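Local coordinates for protein thiazoline oxidase/subtilisin-like protease (Prochloron didemni, PDB 4H6X) that probably acts as a subtilisin-like transamidating protease in the maturation of patellamides, a group of cyanobactins, at residues I192-C195 with Q196-V200. Residues are numbered along the deposited sequence; the frame is centred on the assembly and turned at random.
Sequences IKKC and QDNNV
Lys193 and Asp197 form a salt bridge one helical turn apart, with Lys193 NZ 2.6 Å from Asp197 OD2. OD2 accepts through its syn lone pair, on the side of OD1. The lysine chain runs extended and then bends at its last torsion (chi4 -62°), which brings the ammonium over to the carboxylate. Within the same turn the backbone keeps its i to i+4 bonds. Asp197 N reaches Lys193 O at 2.8 Å, and Gln196 N reaches Ile192 O at 3.3 Å.

Towards the C-terminal end of helix 187-197, the Asn198 side chain takes Lys194 O and two backbone N-H groups take Cys195 O. Asn198 ND2 donates to Lys194 O at 2.9 Å. The oxygen lies almost in the amide plane of Asn198, and the N-H points at it fairly straight (163°). The same ND2 also lies against Lys194 CG. The donors to Cys195 O are Asn198 N and Val200 N, each at 3.0 Å. They arrive from opposite faces of the carbonyl plane, and neither lies on a lone pair. The bond from Val200 N belongs to a Schellman motif. Its inner bond, Asn199 N to Gln196 O, is weak at 3.4 Å. Asn199 is the left-handed residue, and its positive phi (68°) turns the chain back.

On the inner side, Cys195 CB packs 4.2 Å from Val200 CB. Both residues also touch Ile171 of strand 170-173; in helix 154-165, Cys195 rests on Ile160 and Val200 on Leu164. The side chain of Asn199 is held through Val298 O and Ala300 N. The turn thus joins this surface helix to strand 201-205 of the parallel subtilase sheet.

A carboxylate near a helix C-terminus, close to Lys193 O, is poorly placed in the helix field; the Lys193 ammonium would probably offset this for Asp197.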
loop_
_atom_site.group_PDB
_atom_site.type_symbol
_atom_site.label_atom_id
_atom_site.label_comp_id
_atom_site.label_asym_id
_atom_site.label_seq_id
_atom_site.Cartn_x
_atom_site.Cartn_y
_atom_site.Cartn_z
ATOM N N ILE A 192 -15.563 7.754 -5.564
ATOM C CA ILE A 192 -15.038 7.673 -4.199
ATOM C C ILE A 192 -16.204 7.516 -3.227
ATOM O O ILE A 192 -16.152 6.678 -2.331
ATOM C CB ILE A 192 -14.202 8.915 -3.802
ATOM C CG1 ILE A 192 -12.975 9.104 -4.722
ATOM C CG2 ILE A 192 -13.760 8.820 -2.343
ATOM C CD1 ILE A 192 -11.883 8.076 -4.533
ATOM N N LYS A 193 -17.261 8.310 -3.422
ATOM C CA LYS A 193 -18.471 8.200 -2.596
ATOM C C LYS A 193 -19.124 6.824 -2.693
ATOM O O LYS A 193 -19.568 6.279 -1.681
ATOM C CB LYS A 193 -19.494 9.287 -2.942
ATOM C CG LYS A 193 -20.634 9.355 -1.941
ATOM C CD LYS A 193 -21.725 10.319 -2.381
ATOM C CE LYS A 193 -22.823 10.423 -1.330
ATOM N NZ LYS A 193 -23.502 9.115 -1.109
ATOM N N LYS A 194 -19.175 6.261 -3.899
ATOM C CA LYS A 194 -19.727 4.916 -4.083
ATOM C C LYS A 194 -18.974 3.850 -3.267
ATOM O O LYS A 194 -19.585 2.896 -2.777
ATOM C CB LYS A 194 -19.789 4.539 -5.578
ATOM C CG LYS A 194 -20.400 3.166 -5.853
ATOM C CD LYS A 194 -20.829 2.983 -7.307
ATOM C CE LYS A 194 -21.711 1.747 -7.481
ATOM N NZ LYS A 194 -22.074 1.485 -8.909
ATOM N N CYS A 195 -17.655 4.007 -3.139
ATOM C CA CYS A 195 -16.864 3.119 -2.284
ATOM C C CYS A 195 -17.376 3.197 -0.839
ATOM O O CYS A 195 -17.719 2.180 -0.243
ATOM C CB CYS A 195 -15.374 3.469 -2.350
ATOM S SG CYS A 195 -14.591 3.083 -3.939
ATOM N N GLN A 196 -17.444 4.414 -0.310
ATOM C CA GLN A 196 -17.925 4.646 1.060
ATOM C C GLN A 196 -19.341 4.103 1.256
ATOM O O GLN A 196 -19.630 3.454 2.260
ATOM C CB GLN A 196 -17.854 6.134 1.415
ATOM C CG GLN A 196 -18.176 6.438 2.884
ATOM C CD GLN A 196 -18.058 7.913 3.239
ATOM O OE1 GLN A 196 -17.557 8.723 2.453
ATOM N NE2 GLN A 196 -18.523 8.270 4.435
ATOM N N ASP A 197 -20.208 4.329 0.272
ATOM C CA ASP A 197 -21.589 3.849 0.336
ATOM C C ASP A 197 -21.692 2.335 0.269
ATOM O O ASP A 197 -22.725 1.767 0.643
ATOM C CB ASP A 197 -22.434 4.457 -0.786
ATOM C CG ASP A 197 -22.724 5.921 -0.569
ATOM O OD1 ASP A 197 -22.730 6.368 0.595
ATOM O OD2 ASP A 197 -22.934 6.633 -1.569
ATOM N N ASN A 198 -20.634 1.679 -0.209
ATOM C CA ASN A 198 -20.662 0.234 -0.358
ATOM C C ASN A 198 -19.696 -0.526 0.518
ATOM O O ASN A 198 -19.323 -1.658 0.196
ATOM C CB ASN A 198 -20.455 -0.144 -1.817
ATOM C CG ASN A 198 -21.712 0.041 -2.626
ATOM O OD1 ASN A 198 -22.595 -0.807 -2.604
ATOM N ND2 ASN A 198 -21.809 1.160 -3.325
ATOM N N ASN A 199 -19.275 0.099 1.612
ATOM C CA ASN A 199 -18.457 -0.588 2.613
ATOM C C ASN A 199 -17.042 -0.953 2.096
ATOM O O ASN A 199 -16.489 -1.983 2.448
ATOM C CB ASN A 199 -19.216 -1.826 3.143
ATOM C CG ASN A 199 -18.534 -2.474 4.340
ATOM O OD1 ASN A 199 -17.964 -1.787 5.195
ATOM N ND2 ASN A 199 -18.580 -3.801 4.398
ATOM N N VAL A 200 -16.472 -0.092 1.260
ATOM C CA VAL A 200 -15.137 -0.311 0.693
ATOM C C VAL A 200 -14.234 0.842 1.091
ATOM O O VAL A 200 -14.550 2.006 0.829
ATOM C CB VAL A 200 -15.176 -0.444 -0.852
ATOM C CG1 VAL A 200 -13.762 -0.668 -1.420
ATOM C CG2 VAL A 200 -16.107 -1.579 -1.244
#